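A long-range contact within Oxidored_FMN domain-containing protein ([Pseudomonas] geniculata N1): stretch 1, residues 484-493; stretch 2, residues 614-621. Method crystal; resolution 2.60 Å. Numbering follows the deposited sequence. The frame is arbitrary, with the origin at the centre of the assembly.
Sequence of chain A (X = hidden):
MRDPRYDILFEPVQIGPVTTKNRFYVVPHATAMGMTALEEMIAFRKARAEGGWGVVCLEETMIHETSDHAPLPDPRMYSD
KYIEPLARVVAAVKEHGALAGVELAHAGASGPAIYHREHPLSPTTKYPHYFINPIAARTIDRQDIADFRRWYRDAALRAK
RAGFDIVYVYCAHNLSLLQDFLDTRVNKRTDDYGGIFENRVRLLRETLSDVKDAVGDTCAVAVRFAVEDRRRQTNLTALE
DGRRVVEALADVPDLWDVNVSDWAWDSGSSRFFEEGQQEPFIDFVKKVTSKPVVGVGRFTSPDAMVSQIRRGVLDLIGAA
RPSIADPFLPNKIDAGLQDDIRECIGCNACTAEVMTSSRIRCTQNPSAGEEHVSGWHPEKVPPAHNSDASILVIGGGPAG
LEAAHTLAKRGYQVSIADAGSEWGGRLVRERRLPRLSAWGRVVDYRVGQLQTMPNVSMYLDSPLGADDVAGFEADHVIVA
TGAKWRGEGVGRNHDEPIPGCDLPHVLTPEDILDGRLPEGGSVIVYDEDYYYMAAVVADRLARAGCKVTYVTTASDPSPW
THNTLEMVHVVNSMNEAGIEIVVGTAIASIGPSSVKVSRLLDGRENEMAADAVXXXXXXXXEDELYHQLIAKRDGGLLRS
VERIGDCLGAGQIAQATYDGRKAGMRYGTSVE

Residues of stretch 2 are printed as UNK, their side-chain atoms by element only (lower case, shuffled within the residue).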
ATOM      1  N   LYS A 484      10.899  20.494   9.930  1.00 35.27           N
ATOM      2  CA  LYS A 484      10.211  20.757  11.217  1.00 39.43           C
ATOM      3  C   LYS A 484       8.765  21.181  10.937  1.00 37.68           C
ATOM      4  O   LYS A 484       8.510  21.869   9.935  1.00 38.30           O
ATOM      5  CB  LYS A 484      10.931  21.856  12.010  1.00 43.23           C
ATOM      6  CG  LYS A 484      12.114  21.383  12.856  1.00 49.42           C
ATOM      7  CD  LYS A 484      12.639  22.445  13.812  1.00 54.78           C
ATOM      8  CE  LYS A 484      11.561  23.015  14.728  1.00 58.24           C
ATOM      9  NZ  LYS A 484      12.138  23.851  15.809  1.00 56.83           N
ATOM     10  N   TRP A 485       7.849  20.815  11.817  1.00 36.35           N
ATOM     11  CA  TRP A 485       6.467  21.357  11.794  1.00 35.89           C
ATOM     12  C   TRP A 485       6.517  22.796  12.313  1.00 34.12           C
ATOM     13  O   TRP A 485       7.215  23.072  13.288  1.00 32.33           O
ATOM     14  CB  TRP A 485       5.508  20.447  12.570  1.00 35.38           C
ATOM     15  CG  TRP A 485       5.504  19.064  11.999  1.00 34.11           C
ATOM     16  CD1 TRP A 485       6.435  18.087  12.197  1.00 31.87           C
ATOM     17  CD2 TRP A 485       4.557  18.536  11.057  1.00 34.37           C
ATOM     18  NE1 TRP A 485       6.101  16.969  11.489  1.00 32.10           N
ATOM     19  CE2 TRP A 485       4.959  17.212  10.779  1.00 33.00           C
ATOM     20  CE3 TRP A 485       3.392  19.038  10.458  1.00 35.83           C
ATOM     21  CZ2 TRP A 485       4.248  16.393   9.905  1.00 34.44           C
ATOM     22  CZ3 TRP A 485       2.681  18.223   9.601  1.00 35.39           C
ATOM     23  CH2 TRP A 485       3.116  16.926   9.317  1.00 35.59           C
ATOM     24  N   ARG A 486       5.884  23.686  11.569  1.00 37.83           N
ATOM     25  CA  ARG A 486       5.805  25.139  11.833  1.00 39.30           C
ATOM     26  C   ARG A 486       4.538  25.414  12.656  1.00 40.75           C
ATOM     27  O   ARG A 486       3.644  24.519  12.696  1.00 39.09           O
ATOM     28  CB  ARG A 486       5.756  25.858  10.485  1.00 42.54           C
ATOM     29  CG  ARG A 486       4.478  25.572   9.704  1.00 43.61           C
ATOM     30  CD  ARG A 486       4.624  25.919   8.239  1.00 45.77           C
ATOM     31  NE  ARG A 486       4.864  27.339   8.016  1.00 44.54           N
ATOM     32  CZ  ARG A 486       5.014  27.889   6.825  1.00 38.83           C
ATOM     33  NH1 ARG A 486       4.927  27.135   5.746  1.00 37.25           N
ATOM     34  NH2 ARG A 486       5.214  29.188   6.720  1.00 40.74           N
ATOM     35  N   GLY A 487       4.429  26.615  13.232  1.00 38.93           N
ATOM     36  CA  GLY A 487       3.429  26.891  14.278  1.00 43.51           C
ATOM     37  C   GLY A 487       2.668  28.195  14.114  1.00 44.03           C
ATOM     38  O   GLY A 487       2.082  28.646  15.124  1.00 45.10           O
ATOM     39  N   GLU A 488       2.622  28.774  12.909  1.00 45.46           N
ATOM     40  CA  GLU A 488       1.824  30.005  12.647  1.00 42.89           C
ATOM     41  C   GLU A 488       0.565  29.629  11.837  1.00 40.68           C
ATOM     42  O   GLU A 488      -0.172  30.539  11.408  1.00 39.53           O
ATOM     43  CB  GLU A 488       2.752  31.097  12.096  1.00 45.86           C
ATOM     44  CG  GLU A 488       3.180  30.950  10.648  1.00 54.63           C
ATOM     45  CD  GLU A 488       3.967  29.695  10.275  1.00 61.67           C
ATOM     46  OE1 GLU A 488       5.155  29.824   9.854  1.00 57.54           O
ATOM     47  OE2 GLU A 488       3.380  28.583  10.363  1.00 63.18           O
ATOM     48  N   GLY A 489       0.299  28.327  11.661  1.00 40.04           N
ATOM     49  CA  GLY A 489      -0.913  27.804  10.992  1.00 39.69           C
ATOM     50  C   GLY A 489      -0.891  27.981   9.474  1.00 37.90           C
ATOM     51  O   GLY A 489      -1.908  27.670   8.824  1.00 34.52           O
ATOM     52  N   VAL A 490       0.221  28.482   8.936  1.00 35.39           N
ATOM     53  CA  VAL A 490       0.444  28.711   7.484  1.00 36.09           C
ATOM     54  C   VAL A 490       0.826  27.354   6.865  1.00 37.01           C
ATOM     55  O   VAL A 490       1.402  26.503   7.595  1.00 34.18           O
ATOM     56  CB  VAL A 490       1.507  29.822   7.304  1.00 35.93           C
ATOM     57  CG1 VAL A 490       2.096  29.916   5.897  1.00 33.99           C
ATOM     58  CG2 VAL A 490       0.942  31.170   7.721  1.00 37.97           C
ATOM     59  N   GLY A 491       0.521  27.137   5.580  1.00 36.21           N
ATOM     60  CA  GLY A 491       1.098  26.009   4.832  1.00 35.26           C
ATOM     61  C   GLY A 491       0.195  25.477   3.746  1.00 36.10           C
ATOM     62  O   GLY A 491       0.750  24.840   2.813  1.00 39.15           O
ATOM     63  N   ARG A 492      -1.126  25.647   3.873  1.00 36.27           N
ATOM     64  CA  ARG A 492      -2.107  25.255   2.821  1.00 34.92           C
ATOM     65  C   ARG A 492      -3.025  26.432   2.514  1.00 35.61           C
ATOM     66  O   ARG A 492      -2.751  27.089   1.523  1.00 43.75           O
ATOM     67  CB  ARG A 492      -2.904  24.007   3.207  1.00 34.94           C
ATOM     68  CG  ARG A 492      -3.737  23.449   2.061  1.00 36.06           C
ATOM     69  CD  ARG A 492      -4.458  22.166   2.429  1.00 35.68           C
ATOM     70  NE  ARG A 492      -3.544  21.046   2.552  1.00 36.44           N
ATOM     71  CZ  ARG A 492      -3.094  20.309   1.538  1.00 37.48           C
ATOM     72  NH1 ARG A 492      -3.468  20.573   0.293  1.00 39.16           N
ATOM     73  NH2 ARG A 492      -2.255  19.317   1.773  1.00 34.84           N
ATOM     74  N   ASN A 493      -4.057  26.673   3.328  1.00 37.16           N
ATOM     75  CA  ASN A 493      -5.147  27.646   3.038  1.00 40.38           C
ATOM     76  C   ASN A 493      -4.912  28.979   3.751  1.00 40.49           C
ATOM     77  O   ASN A 493      -5.669  29.909   3.491  1.00 36.40           O
ATOM     78  CB  ASN A 493      -6.510  27.059   3.389  1.00 42.95           C
ATOM     79  CG  ASN A 493      -6.787  25.838   2.541  1.00 46.43           C
ATOM     80  OD1 ASN A 493      -6.582  25.887   1.330  1.00 41.11           O
ATOM     81  ND2 ASN A 493      -7.210  24.746   3.167  1.00 46.21           N
ATOM     82  N   UNK A 614      -3.493  22.352  18.830  1.00 31.74           N
ATOM     83  CA  UNK A 614      -2.342  21.852  18.023  1.00 32.32           C
ATOM     84  C   UNK A 614      -2.607  22.228  16.561  1.00 32.33           C
ATOM     85  O   UNK A 614      -3.648  21.794  15.998  1.00 33.14           O
ATOM     86  c   UNK A 614      -0.662  20.004  17.708  1.00 31.92           C
ATOM     87  c   UNK A 614      -2.192  19.914  19.667  1.00 33.02           C
ATOM     88  c   UNK A 614      -2.050  20.351  18.216  1.00 32.59           C
ATOM     89  N   UNK A 615      -1.735  23.078  16.007  1.00 29.44           N
ATOM     90  CA  UNK A 615      -1.708  23.436  14.568  1.00 27.59           C
ATOM     91  C   UNK A 615      -0.857  22.412  13.792  1.00 26.31           C
ATOM     92  O   UNK A 615       0.354  22.329  14.033  1.00 22.83           O
ATOM     93  c   UNK A 615      -1.994  25.957  15.112  1.00 26.43           C
ATOM     94  c   UNK A 615      -1.299  27.301  15.023  1.00 26.46           C
ATOM     95  c   UNK A 615      -1.169  24.863  14.429  1.00 27.05           C
ATOM     96  c   UNK A 615      -3.391  26.067  14.519  1.00 25.93           C
ATOM     97  N   UNK A 616      -1.502  21.643  12.910  1.00 27.60           N
ATOM     98  CA  UNK A 616      -0.856  20.676  11.971  1.00 28.67           C
ATOM     99  C   UNK A 616      -1.136  21.163  10.543  1.00 29.61           C
ATOM    100  O   UNK A 616      -2.172  20.747   9.965  1.00 27.92           O
ATOM    101  c   UNK A 616      -0.341  18.216  11.700  1.00 29.05           C
ATOM    102  c   UNK A 616      -1.702  18.936  13.648  1.00 28.51           C
ATOM    103  c   UNK A 616      -1.358  19.229  12.195  1.00 28.46           C
ATOM    104  N   UNK A 617      -0.255  22.023  10.006  1.00 32.00           N
ATOM    105  CA  UNK A 617      -0.499  22.783   8.742  1.00 34.85           C
ATOM    106  C   UNK A 617       0.656  22.651   7.732  1.00 33.89           C
ATOM    107  O   UNK A 617       0.478  23.091   6.585  1.00 30.60           O
ATOM    108  c   UNK A 617      -1.996  24.435   9.962  1.00 36.02           C
ATOM    109  c   UNK A 617      -0.803  24.259   9.047  1.00 34.65           C
ATOM    110  o   UNK A 617       0.362  24.822   9.644  1.00 35.05           O
ATOM    111  N   UNK A 618       1.788  22.061   8.100  1.00 34.12           N
ATOM    112  CA  UNK A 618       2.882  21.849   7.133  1.00 32.07           C
ATOM    113  C   UNK A 618       4.233  21.836   7.811  1.00 32.70           C
ATOM    114  O   UNK A 618       4.277  21.964   9.066  1.00 30.01           O
ATOM    115  N   UNK A 619       5.280  21.636   7.008  1.00 32.40           N
ATOM    116  CA  UNK A 619       6.682  21.470   7.462  1.00 33.53           C
ATOM    117  C   UNK A 619       7.538  22.519   6.745  1.00 34.91           C
ATOM    118  O   UNK A 619       7.186  22.874   5.621  1.00 38.41           O
ATOM    119  c   UNK A 619       6.421  18.926   7.866  1.00 31.82           C
ATOM    120  n   UNK A 619       7.462  16.761   7.842  1.00 29.44           N
ATOM    121  c   UNK A 619       6.642  17.577   7.209  1.00 32.13           C
ATOM    122  c   UNK A 619       7.177  20.053   7.161  1.00 34.09           C
ATOM    123  o   UNK A 619       6.084  17.253   6.151  1.00 31.96           O
ATOM    124  N   UNK A 620       8.581  23.025   7.401  1.00 35.36           N
ATOM    125  CA  UNK A 620       9.603  23.940   6.820  1.00 35.11           C
ATOM    126  C   UNK A 620      10.954  23.225   6.820  1.00 36.92           C
ATOM    127  O   UNK A 620      11.324  22.665   7.874  1.00 39.15           O
ATOM    128  c   UNK A 620       9.711  25.223   7.650  1.00 36.33           C
ATOM    129  c   UNK A 620       8.639  26.875   6.094  1.00 35.54           C
ATOM    130  c   UNK A 620       8.625  27.274   8.596  1.00 36.54           C
ATOM    131  c   UNK A 620       8.580  26.228   7.478  1.00 37.30           C
ATOM    132  N   UNK A 621      11.680  23.278   5.701  1.00 36.13           N
ATOM    133  CA  UNK A 621      12.958  22.549   5.504  1.00 35.19           C
ATOM    134  C   UNK A 621      14.065  23.156   6.392  1.00 34.22           C
ATOM    135  O   UNK A 621      14.138  24.386   6.498  1.00 31.45           O
ATOM    136  o   UNK A 621      12.384  21.806   3.292  1.00 34.30           O
ATOM    137  c   UNK A 621      13.332  22.542   4.046  1.00 34.73           C
TER
HETATM  138  O   HOH W   1       2.201  22.440  11.926  1.00 37.58           O
HETATM  139  O   HOH W   2       1.211  25.548  11.980  1.00 50.20           O

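Position 614 carries three carbons, the first bonded to the other two, a fork at CB without a heteroatom. They are out of reach of stretch 1, so identity rests on shape alone: Val614.

Position 615 has four carbons forked at the second, which is leucine, and its CA-to-CB bond points toward stretch 1. In Leu615, CD1 lies 3.6 Å from Gly487 O and 3.9 Å from Gly489 N, packing against the backbone of the loop; Gly489 has a positive phi (74°), which by itself favours glycine.

Position 616 repeats the three-carbon fork at CB, hence Val616. Its CG1 meets Trp485 CZ3 at 3.7 Å, an apolar contact oblique to the ring.

At 617, CB carries one oxygen and one carbon, the pattern of threonine. The oxygen, Thr617 OG1, donates a hydrogen bond to Val490 O at 2.8 Å. It also accepts one from water 2, whose O is 2.6 Å from Thr617 OG1.

Position 618 has no side-chain atoms and is Gly618. Its phi/psi of 151/179° would jam a CB against the preceding carbonyl O, so the backbone itself calls for glycine. Gly618 O accepts a weak hydrogen bond from Arg486 N (3.4 Å, 165°).

Position 619 shows three carbons in a chain, then a carbon-bound oxygen and nitrogen. Counting CB, CG and CD as the three carbons gives glutamine. Gln619 CG sits 3.7 Å from the centroid of the six-membered ring of Trp485, 12° off the normal, a CH-pi contact over the face.

Position 620 has four carbons forked at the second: Leu620. Its CD1 is 3.7 Å from Arg486 CB, while CD2 lies over one face of the Arg486 guanidinium.

Position 621 has one carbon and one oxygen, Ser621; its CA-to-CB bond points away from stretch 1, and the hydroxyl is satisfied elsewhere in the structure.

The contact, burying 724 Å² in all, begins as a short antiparallel ladder. Lys484 N donates to Leu620 O (3.0 Å, 150°) and Leu620 N to Lys484 O (2.8 Å, 161°), placing these two side chains on one sheet face and Trp485 with Gln619 on the other. Beyond the ladder, water links the loop to the strand end: water 1 donates to Arg486 O and Leu615 O and accepts from Thr617 N, while water 2 accepts from Gly489 N and donates to Arg486 O. Within stretch 1, a salt bridge from Arg486 NE to Glu488 OE2 (3.0 Å) ties the guanidinium beneath Leu620 to the turn.

Stretch 2, residues 614-621: VLVTGQLS
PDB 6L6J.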